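Side-chain contacts in putative deoxyribonuclease yjjV (Escherichia coli, PDB 1ZZM), which probably hydrolyses ester bonds, as a metal-dependent hydrolase of the TatD family that binds two divalent cations in its active site: residues A[63-66]-A[72-75]; A[98-103]-A[110-115]; A[115-120]-A[142-147]; A[136-141]-A[157-162]. All coordinates share one frame; numbering follows the deposited sequence.

Interaction 1. Residues A[63-66]-A[72-75]; sequences LGLH and KHSD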
# COMPACT_ATOMS: atom_id res chain seq x y z
N LEU A 63 2.27 -0.55 10.53
CA LEU A 63 1.87 0.44 11.53
C LEU A 63 2.50 1.76 11.11
O LEU A 63 3.68 1.83 10.70
CB LEU A 63 2.39 0.07 12.92
CG LEU A 63 1.94 -1.29 13.47
CD1 LEU A 63 2.57 -1.50 14.85
CD2 LEU A 63 0.40 -1.31 13.53
N GLY A 64 1.71 2.82 11.22
CA GLY A 64 2.19 4.11 10.81
C GLY A 64 1.04 5.09 10.93
O GLY A 64 -0.12 4.71 11.20
N LEU A 65 1.36 6.35 10.65
CA LEU A 65 0.40 7.45 10.78
C LEU A 65 0.16 8.10 9.41
O LEU A 65 1.05 8.73 8.87
CB LEU A 65 1.01 8.44 11.78
CG LEU A 65 1.50 7.86 13.12
CD1 LEU A 65 2.25 8.93 13.92
CD2 LEU A 65 0.32 7.36 13.96
N HIS A 66 -1.07 7.93 8.89
CA HIS A 66 -1.54 8.39 7.59
C HIS A 66 -1.69 9.91 7.51
O HIS A 66 -2.22 10.54 8.43
CB HIS A 66 -2.88 7.67 7.30
CG HIS A 66 -3.30 7.69 5.86
ND1 HIS A 66 -3.60 8.86 5.19
CD2 HIS A 66 -3.61 6.68 5.01
CE1 HIS A 66 -4.07 8.57 3.98
NE2 HIS A 66 -4.08 7.25 3.85
N LYS A 72 -5.04 13.86 14.03
CA LYS A 72 -5.03 12.93 15.13
C LYS A 72 -3.64 12.55 15.63
O LYS A 72 -3.49 11.98 16.70
CB LYS A 72 -5.78 11.65 14.72
CG LYS A 72 -7.25 11.86 14.36
CD LYS A 72 -7.79 10.64 13.61
CE LYS A 72 -9.29 10.39 13.90
NZ LYS A 72 -9.81 9.20 13.15
N HIS A 73 -2.60 12.89 14.87
CA HIS A 73 -1.24 12.50 15.25
C HIS A 73 -0.52 13.46 16.16
O HIS A 73 -0.34 14.65 15.84
CB HIS A 73 -0.40 12.27 13.98
CG HIS A 73 -1.10 11.42 12.96
ND1 HIS A 73 -1.87 10.33 13.29
CD2 HIS A 73 -1.10 11.48 11.60
CE1 HIS A 73 -2.32 9.75 12.19
NE2 HIS A 73 -1.86 10.43 11.15
N SER A 74 -0.08 12.93 17.30
CA SER A 74 0.64 13.71 18.32
C SER A 74 1.98 13.06 18.59
O SER A 74 2.28 12.01 18.03
CB SER A 74 -0.17 13.76 19.62
OG SER A 74 -0.41 12.44 20.12
N ASP A 75 2.79 13.68 19.45
CA ASP A 75 4.08 13.09 19.80
C ASP A 75 3.80 11.76 20.50
O ASP A 75 4.61 10.82 20.45
CB ASP A 75 4.89 14.01 20.73
CG ASP A 75 5.45 15.23 20.00
OD1 ASP A 75 5.61 15.19 18.76
OD2 ASP A 75 5.76 16.23 20.68
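Leu65 lays its CB over one face of the His73 imidazole, almost exactly above the middle: the carbon stands 3.5 Å from the ring centroid and only 8° off the ring normal, which defines a CH-pi contact. The two side chains run past each other in opposite directions, and Leu65 CD2 reaches the ring at ND1, 3.8 Å away. While the face takes the leucine, the edge serves the backbone. His73 NE2 donates to His66 O at 2.7 Å with an N-H...O angle of 156°, and the oxygen lies close to the ring plane. With chi1 at -47°, CG of His73 sits beside its own backbone N, a setting that turns the ring toward residues 65 and 66. Were this ring cut back to an alanine, His66 O would probably lose this donor and Leu65 CB the face it rests on. The bond spans part of the loop that follows strand 59-63 and leads to helix 75-87. His66 lines the pocket near the metal centre, its ND1 bonded to Gly68 N, so the His73 bond ties down the backbone of a pocket residue. Donation from NE2 requires that this nitrogen carry the proton.

Interaction 2. Residues A[98-103]-A[110-115]; sequences IGLDLF and ERQQWL
The extended side chain of Gln112 overlaps the backbone of Leu100 and Asp101, its OE1 coming within 3.2 Å of Leu100 CA. Strand 98-101 and helix 110-115 belong to the beta-alpha-beta unit formed by strand 95-101, helix 109-125 and strand 130-135 of a TIM-barrel-type fold; their short axes run nearly antiparallel, at 164°, as expected where the chain doubles back from strand to helix. The terminal amide of Gln112 pairs with one residue from both its ends. OE1 accepts from Asp101 N at 2.8 Å, in the carbonyl plane and on a lone pair, whereas NE2 donates to Asp101 O almost straight, at 171°. Bonds to both the N-H and the C=O of Asp101 fix the rotation of the amide, and NE2 also donates to Pro107 O. Beside this polar grip the packing is apolar: Leu100 CD2 meets Gln113 CG at 3.8 Å, the two side chains crossing at about a right angle. The carboxylate of Asp101 serves other partners. With CG anti to the backbone N (chi1 -175°), its OD2 is held by His133, a metal ligand, and by Arg135, which makes the residue part of the second shell. Its other oxygen closes an Asx turn: Asp101 OD1 accepts from Phe103 N at 2.9 Å.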
# COMPACT_ATOMS: atom_id res chain seq x y z
N ILE A 98 2.11 5.78 5.57
CA ILE A 98 2.68 7.10 5.88
C ILE A 98 2.80 7.75 4.51
O ILE A 98 2.65 7.07 3.49
CB ILE A 98 4.06 7.01 6.52
CG1 ILE A 98 5.07 6.43 5.51
CG2 ILE A 98 3.98 6.14 7.76
CD1 ILE A 98 6.43 6.16 6.14
N GLY A 99 3.02 9.07 4.48
CA GLY A 99 3.16 9.72 3.20
C GLY A 99 2.70 11.17 3.25
O GLY A 99 2.73 11.81 4.30
N LEU A 100 2.33 11.67 2.08
CA LEU A 100 1.92 13.05 1.90
C LEU A 100 0.66 13.12 1.06
O LEU A 100 0.40 12.25 0.23
CB LEU A 100 3.01 13.83 1.19
CG LEU A 100 4.41 13.69 1.81
CD1 LEU A 100 5.38 14.17 0.78
CD2 LEU A 100 4.53 14.46 3.14
N ASP A 101 -0.10 14.20 1.22
CA ASP A 101 -1.34 14.31 0.45
C ASP A 101 -1.67 15.80 0.40
O ASP A 101 -1.96 16.40 1.44
CB ASP A 101 -2.42 13.53 1.20
CG ASP A 101 -3.74 13.47 0.46
OD1 ASP A 101 -4.09 14.47 -0.18
OD2 ASP A 101 -4.42 12.41 0.51
N LEU A 102 -1.68 16.40 -0.79
CA LEU A 102 -1.95 17.82 -0.89
C LEU A 102 -3.40 18.19 -1.11
O LEU A 102 -3.71 19.29 -1.54
CB LEU A 102 -1.08 18.48 -1.97
CG LEU A 102 0.34 18.87 -1.51
CD1 LEU A 102 1.13 19.37 -2.72
CD2 LEU A 102 0.29 19.93 -0.41
N PHE A 103 -4.30 17.26 -0.81
CA PHE A 103 -5.71 17.53 -0.98
C PHE A 103 -6.21 18.37 0.19
O PHE A 103 -5.79 18.16 1.34
CB PHE A 103 -6.51 16.23 -1.01
CG PHE A 103 -7.92 16.42 -1.45
CD1 PHE A 103 -8.21 16.62 -2.80
CD2 PHE A 103 -8.95 16.49 -0.52
CE1 PHE A 103 -9.51 16.89 -3.22
CE2 PHE A 103 -10.26 16.76 -0.93
CZ PHE A 103 -10.54 16.96 -2.28
N GLU A 110 3.91 21.34 5.62
CA GLU A 110 5.18 21.30 6.35
C GLU A 110 5.11 20.28 7.49
O GLU A 110 6.05 19.49 7.68
CB GLU A 110 5.56 22.68 6.93
CG GLU A 110 5.94 23.72 5.88
CD GLU A 110 7.29 23.46 5.23
OE1 GLU A 110 8.18 22.88 5.90
OE2 GLU A 110 7.48 23.84 4.06
N ARG A 111 4.01 20.29 8.26
CA ARG A 111 3.89 19.31 9.32
C ARG A 111 3.79 17.90 8.73
O ARG A 111 4.30 16.96 9.32
CB ARG A 111 2.66 19.54 10.22
CG ARG A 111 2.56 18.45 11.31
CD ARG A 111 1.75 18.91 12.51
NE ARG A 111 1.51 17.85 13.49
CZ ARG A 111 2.41 17.38 14.35
NH1 ARG A 111 3.66 17.86 14.36
NH2 ARG A 111 2.06 16.45 15.24
N GLN A 112 3.12 17.74 7.57
CA GLN A 112 3.05 16.40 6.96
C GLN A 112 4.46 15.89 6.69
O GLN A 112 4.76 14.70 6.90
CB GLN A 112 2.34 16.41 5.61
CG GLN A 112 0.82 16.57 5.68
CD GLN A 112 0.18 16.26 4.34
OE1 GLN A 112 0.61 15.35 3.64
NE2 GLN A 112 -0.86 17.02 3.98
N GLN A 113 5.31 16.77 6.17
CA GLN A 113 6.68 16.34 5.86
C GLN A 113 7.50 16.04 7.09
O GLN A 113 8.33 15.11 7.08
CB GLN A 113 7.38 17.39 5.02
CG GLN A 113 6.71 17.48 3.65
CD GLN A 113 7.22 18.62 2.83
OE1 GLN A 113 8.25 18.50 2.16
NE2 GLN A 113 6.53 19.75 2.90
N TRP A 114 7.31 16.81 8.15
CA TRP A 114 8.09 16.51 9.37
C TRP A 114 7.66 15.13 9.88
O TRP A 114 8.49 14.29 10.28
CB TRP A 114 7.80 17.56 10.46
CG TRP A 114 8.49 17.26 11.74
CD1 TRP A 114 9.80 17.54 12.04
CD2 TRP A 114 7.95 16.59 12.87
NE1 TRP A 114 10.10 17.09 13.31
CE2 TRP A 114 8.98 16.51 13.84
CE3 TRP A 114 6.69 16.07 13.18
CZ2 TRP A 114 8.78 15.91 15.10
CZ3 TRP A 114 6.50 15.47 14.42
CH2 TRP A 114 7.54 15.40 15.36
N LEU A 115 6.35 14.90 9.86
CA LEU A 115 5.82 13.63 10.36
C LEU A 115 6.29 12.46 9.51
O LEU A 115 6.62 11.39 10.03
CB LEU A 115 4.28 13.67 10.41
CG LEU A 115 3.64 12.38 10.92
CD1 LEU A 115 4.20 12.04 12.28
CD2 LEU A 115 2.10 12.57 11.04
O HOH W 1 2.63 12.91 6.90

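Interaction 3. Residues A[115-120]-A[142-147]; sequences LLDEQL and AMHLKR. With ZN (zinc ion), chain D.
Asp117 and His144 meet through a zinc ion that bridges helix 109-125 to helix 138-148, two neighbouring helices on the outside of the TIM-barrel-type fold. The short axes of 115-120 and 142-147 stand 11.3 Å apart and cross at -30°, a wide spacing that leaves direct contacts few. The tight part is the metal site. Asp117 OD2 binds the zinc at 1.9 Å and His144 ND1 at 2.2 Å, while OD1 of the same carboxylate stays at 2.6 Å, making the aspartate a lopsided chelate. The two side chains cross at about a right angle, carboxylate and ring planes 73° apart, and ND1 and OD2 are neighbours because both bind the metal, not through a hydrogen bond. His148 supplies a third protein ligand one helical turn beyond His144. On the far edge of the imidazole, NE2 is bonded to Gln113 OE1, which fixes how the ring is turned about its CB-CG bond; Met143 CE lies over one ring face, toward the rim. The rest of the interface is looser. Leu116 CD2 approaches His144 CB at 4.4 Å. Toward solvent, Asp117 is only partly exposed, but Lys146 and Arg147 on the second helix are exposed and make no contact with 115-120. This zinc is separate from the active-site pair. At the buried end of the contact, the branches touch lightly: Leu120 CD1 lies 4.4 Å from Leu145 CD2.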
# COMPACT_ATOMS: atom_id res chain seq x y z
N LEU A 115 6.35 14.90 9.86
CA LEU A 115 5.82 13.63 10.36
C LEU A 115 6.29 12.46 9.51
O LEU A 115 6.62 11.39 10.03
CB LEU A 115 4.28 13.67 10.41
CG LEU A 115 3.64 12.38 10.92
CD1 LEU A 115 4.20 12.04 12.28
CD2 LEU A 115 2.10 12.57 11.04
N LEU A 116 6.30 12.64 8.20
CA LEU A 116 6.81 11.58 7.32
C LEU A 116 8.28 11.28 7.66
O LEU A 116 8.67 10.12 7.78
CB LEU A 116 6.75 12.03 5.85
CG LEU A 116 7.45 11.14 4.83
CD1 LEU A 116 6.70 9.77 4.73
CD2 LEU A 116 7.50 11.85 3.49
N ASP A 117 9.10 12.30 7.82
CA ASP A 117 10.50 12.02 8.11
C ASP A 117 10.71 11.34 9.46
O ASP A 117 11.62 10.54 9.60
CB ASP A 117 11.36 13.28 7.98
CG ASP A 117 11.68 13.63 6.54
OD1 ASP A 117 11.42 12.80 5.63
OD2 ASP A 117 12.21 14.73 6.27
N GLU A 118 9.87 11.65 10.47
CA GLU A 118 9.99 10.99 11.76
C GLU A 118 9.74 9.49 11.58
O GLU A 118 10.37 8.66 12.22
CB GLU A 118 8.96 11.55 12.76
CG GLU A 118 9.32 12.93 13.34
CD GLU A 118 10.71 12.96 13.97
OE1 GLU A 118 10.99 12.14 14.88
OE2 GLU A 118 11.52 13.79 13.53
N GLN A 119 8.80 9.15 10.70
CA GLN A 119 8.49 7.74 10.49
C GLN A 119 9.51 7.07 9.60
O GLN A 119 9.77 5.88 9.75
CB GLN A 119 7.08 7.63 9.93
CG GLN A 119 6.10 8.11 10.97
CD GLN A 119 4.68 8.05 10.50
OE1 GLN A 119 4.20 8.95 9.80
NE2 GLN A 119 4.02 6.99 10.84
N LEU A 120 10.10 7.84 8.68
CA LEU A 120 11.13 7.27 7.82
C LEU A 120 12.31 6.92 8.73
O LEU A 120 12.99 5.92 8.51
CB LEU A 120 11.53 8.26 6.72
CG LEU A 120 10.48 8.44 5.59
CD1 LEU A 120 11.02 9.37 4.53
CD2 LEU A 120 10.12 7.08 4.94
N ALA A 142 9.49 12.01 -3.53
CA ALA A 142 10.74 11.49 -4.09
C ALA A 142 11.97 12.24 -3.53
O ALA A 142 13.03 11.64 -3.31
CB ALA A 142 10.73 11.60 -5.62
N MET A 143 11.83 13.55 -3.33
CA MET A 143 12.93 14.33 -2.80
C MET A 143 13.35 13.80 -1.41
O MET A 143 14.54 13.63 -1.14
CB MET A 143 12.53 15.80 -2.70
CG MET A 143 13.59 16.71 -2.09
SD MET A 143 12.81 18.29 -1.55
CE MET A 143 11.80 17.69 -0.12
N HIS A 144 12.36 13.52 -0.55
CA HIS A 144 12.62 12.98 0.79
C HIS A 144 13.17 11.55 0.70
O HIS A 144 14.13 11.22 1.39
CB HIS A 144 11.33 12.97 1.66
CG HIS A 144 10.85 14.34 2.09
ND1 HIS A 144 11.52 15.10 3.02
CD2 HIS A 144 9.82 15.10 1.66
CE1 HIS A 144 10.92 16.28 3.14
NE2 HIS A 144 9.89 16.30 2.32
N LEU A 145 12.58 10.70 -0.15
CA LEU A 145 13.11 9.32 -0.24
C LEU A 145 14.57 9.31 -0.68
O LEU A 145 15.39 8.54 -0.16
CB LEU A 145 12.29 8.48 -1.21
CG LEU A 145 10.78 8.42 -0.86
CD1 LEU A 145 10.02 7.65 -1.94
CD2 LEU A 145 10.58 7.79 0.50
N LYS A 146 14.89 10.14 -1.68
CA LYS A 146 16.27 10.18 -2.12
C LYS A 146 17.18 10.60 -0.95
O LYS A 146 18.20 9.96 -0.70
CB LYS A 146 16.42 11.15 -3.29
CG LYS A 146 17.87 11.17 -3.86
CD LYS A 146 18.07 12.38 -4.75
CE LYS A 146 19.49 12.45 -5.34
NZ LYS A 146 19.64 11.50 -6.48
N ARG A 147 16.81 11.64 -0.23
CA ARG A 147 17.62 12.11 0.89
C ARG A 147 17.82 11.14 2.03
O ARG A 147 18.94 10.99 2.54
CB ARG A 147 17.02 13.39 1.47
CG ARG A 147 17.17 14.54 0.53
CD ARG A 147 16.70 15.82 1.12
NE ARG A 147 17.04 16.92 0.22
CZ ARG A 147 16.39 18.07 0.19
NH1 ARG A 147 15.37 18.27 1.01
NH2 ARG A 147 16.76 19.02 -0.67
ZN ZN D . 12.97 14.59 4.54

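Interaction 4. Residues A[136-141]-A[157-162]; sequences RTHDKL and HGFSGS. With ZN (zinc ion), chain C.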
# COMPACT_ATOMS: atom_id res chain seq x y z
N ARG A 136 -0.69 13.97 -5.33
CA ARG A 136 -0.26 15.28 -5.82
C ARG A 136 1.02 15.73 -5.13
O ARG A 136 1.32 16.92 -5.10
CB ARG A 136 -1.36 16.31 -5.56
CG ARG A 136 -2.58 16.14 -6.46
CD ARG A 136 -3.68 17.16 -6.11
NE ARG A 136 -4.75 17.17 -7.11
CZ ARG A 136 -6.05 17.11 -6.84
NH1 ARG A 136 -6.48 17.03 -5.58
NH2 ARG A 136 -6.94 17.12 -7.83
N THR A 137 1.78 14.77 -4.61
CA THR A 137 3.02 15.04 -3.86
C THR A 137 4.17 14.15 -4.34
O THR A 137 5.15 13.96 -3.61
CB THR A 137 2.78 14.73 -2.36
OG1 THR A 137 2.22 13.42 -2.23
CG2 THR A 137 1.77 15.71 -1.77
N HIS A 138 4.08 13.61 -5.55
CA HIS A 138 5.15 12.68 -5.98
C HIS A 138 6.57 13.25 -6.00
O HIS A 138 7.52 12.57 -5.57
CB HIS A 138 4.82 12.09 -7.35
CG HIS A 138 3.63 11.19 -7.33
ND1 HIS A 138 2.82 10.99 -8.43
CD2 HIS A 138 3.06 10.49 -6.32
CE1 HIS A 138 1.80 10.21 -8.09
NE2 HIS A 138 1.92 9.90 -6.81
N ASP A 139 6.73 14.46 -6.52
CA ASP A 139 8.03 15.09 -6.61
C ASP A 139 8.63 15.32 -5.21
O ASP A 139 9.77 14.98 -4.96
CB ASP A 139 7.92 16.42 -7.36
CG ASP A 139 7.47 16.24 -8.81
OD1 ASP A 139 7.48 15.11 -9.35
OD2 ASP A 139 7.10 17.26 -9.42
N LYS A 140 7.84 15.88 -4.31
CA LYS A 140 8.30 16.13 -2.95
C LYS A 140 8.61 14.84 -2.23
O LYS A 140 9.63 14.73 -1.56
CB LYS A 140 7.24 16.92 -2.17
CG LYS A 140 7.28 18.43 -2.45
CD LYS A 140 8.60 19.02 -1.92
CE LYS A 140 8.61 20.53 -1.95
NZ LYS A 140 9.96 21.07 -1.59
N LEU A 141 7.74 13.84 -2.39
CA LEU A 141 7.97 12.56 -1.71
C LEU A 141 9.28 11.98 -2.22
O LEU A 141 10.09 11.52 -1.43
CB LEU A 141 6.81 11.59 -1.98
CG LEU A 141 7.05 10.19 -1.39
CD1 LEU A 141 7.24 10.31 0.12
CD2 LEU A 141 5.88 9.26 -1.72
N HIS A 157 2.14 3.26 -2.96
CA HIS A 157 0.87 2.59 -3.27
C HIS A 157 -0.11 3.41 -4.12
O HIS A 157 0.00 4.63 -4.22
CB HIS A 157 0.22 2.16 -1.96
CG HIS A 157 -0.99 2.97 -1.58
ND1 HIS A 157 -2.24 2.73 -2.12
CD2 HIS A 157 -1.12 4.05 -0.78
CE1 HIS A 157 -3.09 3.64 -1.66
NE2 HIS A 157 -2.44 4.45 -0.85
N GLY A 158 -1.05 2.69 -4.74
CA GLY A 158 -2.11 3.32 -5.53
C GLY A 158 -1.62 4.39 -6.45
O GLY A 158 -2.26 5.41 -6.62
N PHE A 159 -0.49 4.14 -7.09
CA PHE A 159 0.10 5.13 -7.95
C PHE A 159 -0.74 5.65 -9.12
O PHE A 159 -1.35 4.88 -9.87
CB PHE A 159 1.42 4.61 -8.54
CG PHE A 159 2.14 5.63 -9.39
CD1 PHE A 159 2.98 6.58 -8.82
CD2 PHE A 159 1.92 5.68 -10.78
CE1 PHE A 159 3.60 7.57 -9.60
CE2 PHE A 159 2.54 6.66 -11.56
CZ PHE A 159 3.37 7.61 -10.97
N SER A 160 -0.76 6.96 -9.25
CA SER A 160 -1.40 7.58 -10.40
C SER A 160 -0.53 8.78 -10.68
O SER A 160 -0.27 9.58 -9.78
CB SER A 160 -2.82 8.06 -10.13
OG SER A 160 -3.30 8.69 -11.32
N GLY A 161 -0.06 8.91 -11.90
CA GLY A 161 0.81 10.04 -12.20
C GLY A 161 1.55 9.83 -13.47
O GLY A 161 1.18 8.99 -14.26
N SER A 162 2.64 10.58 -13.66
CA SER A 162 3.42 10.52 -14.89
C SER A 162 4.48 9.42 -14.93
O SER A 162 4.89 8.86 -13.91
CB SER A 162 4.12 11.87 -15.12
OG SER A 162 5.20 12.04 -14.20
ZN ZN C . -3.30 5.83 0.47
O HOH W 2 -1.01 8.81 -6.90
O HOH W 3 -4.87 5.17 1.59
O HOH W 4 -5.05 6.34 -1.14
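The backbones come closest at His138 and Gly161, whose CA atoms are 8.0 Å apart, where the first turn of helix 138-148 faces the loop 157-162. His138 turns toward the loop, and its imidazole meets Phe159 in an offset stack: centroids 4.8 Å apart, planes inclined by 20°. Phe159 CE1 does the touching, 3.5 Å from His138 CE1 and displaced toward the rim of the imidazole. Phe159 reaches that position with CG anti to its backbone N (chi1 -177°). At the imidazole edge, water 2 lies in the ring plane, 3.1 Å from His138 NE2, and accepts from Ser160 N, so NE2 is linked to the loop backbone through one water. A leucine in place of His138 would probably leave water 2 without its ring partner and Phe159 without a flat surface to stack on. Gly161 passes the ring edge; a CB there would run into His138 ND1. At the start of the loop His157 NE2 binds a zinc at 2.1 Å, completed by Glu97, His133 and waters 3 and 4. The contact thus joins helix 138-148 to the loop after strand 154-156, with Ala166 and Phe169 of helix 163-171 packing against Phe159.

Interactions 1, 2 and 3 are buried, while interaction 4 is only partly so. Helix 109-125 serves both interaction 2 and interaction 3, which share Leu115, and helix 138-148 serves interactions 3 and 4, where Leu116 CD2 packs 3.7 Å from Leu141 CD1. Interaction 1 abuts this set through His73 O and Arg111 NH2, 3.1 Å apart, and through packing on Leu115. Chemistry follows position. Near the pocket, interactions 1 and 2 rely on side chains gripping backbone atoms; on the outer helices 115-120 and 142-147 a zinc replaces direct bonding. Interaction 4 also reaches the metal centre, through His157, but its own cross-contact is a stack and a water.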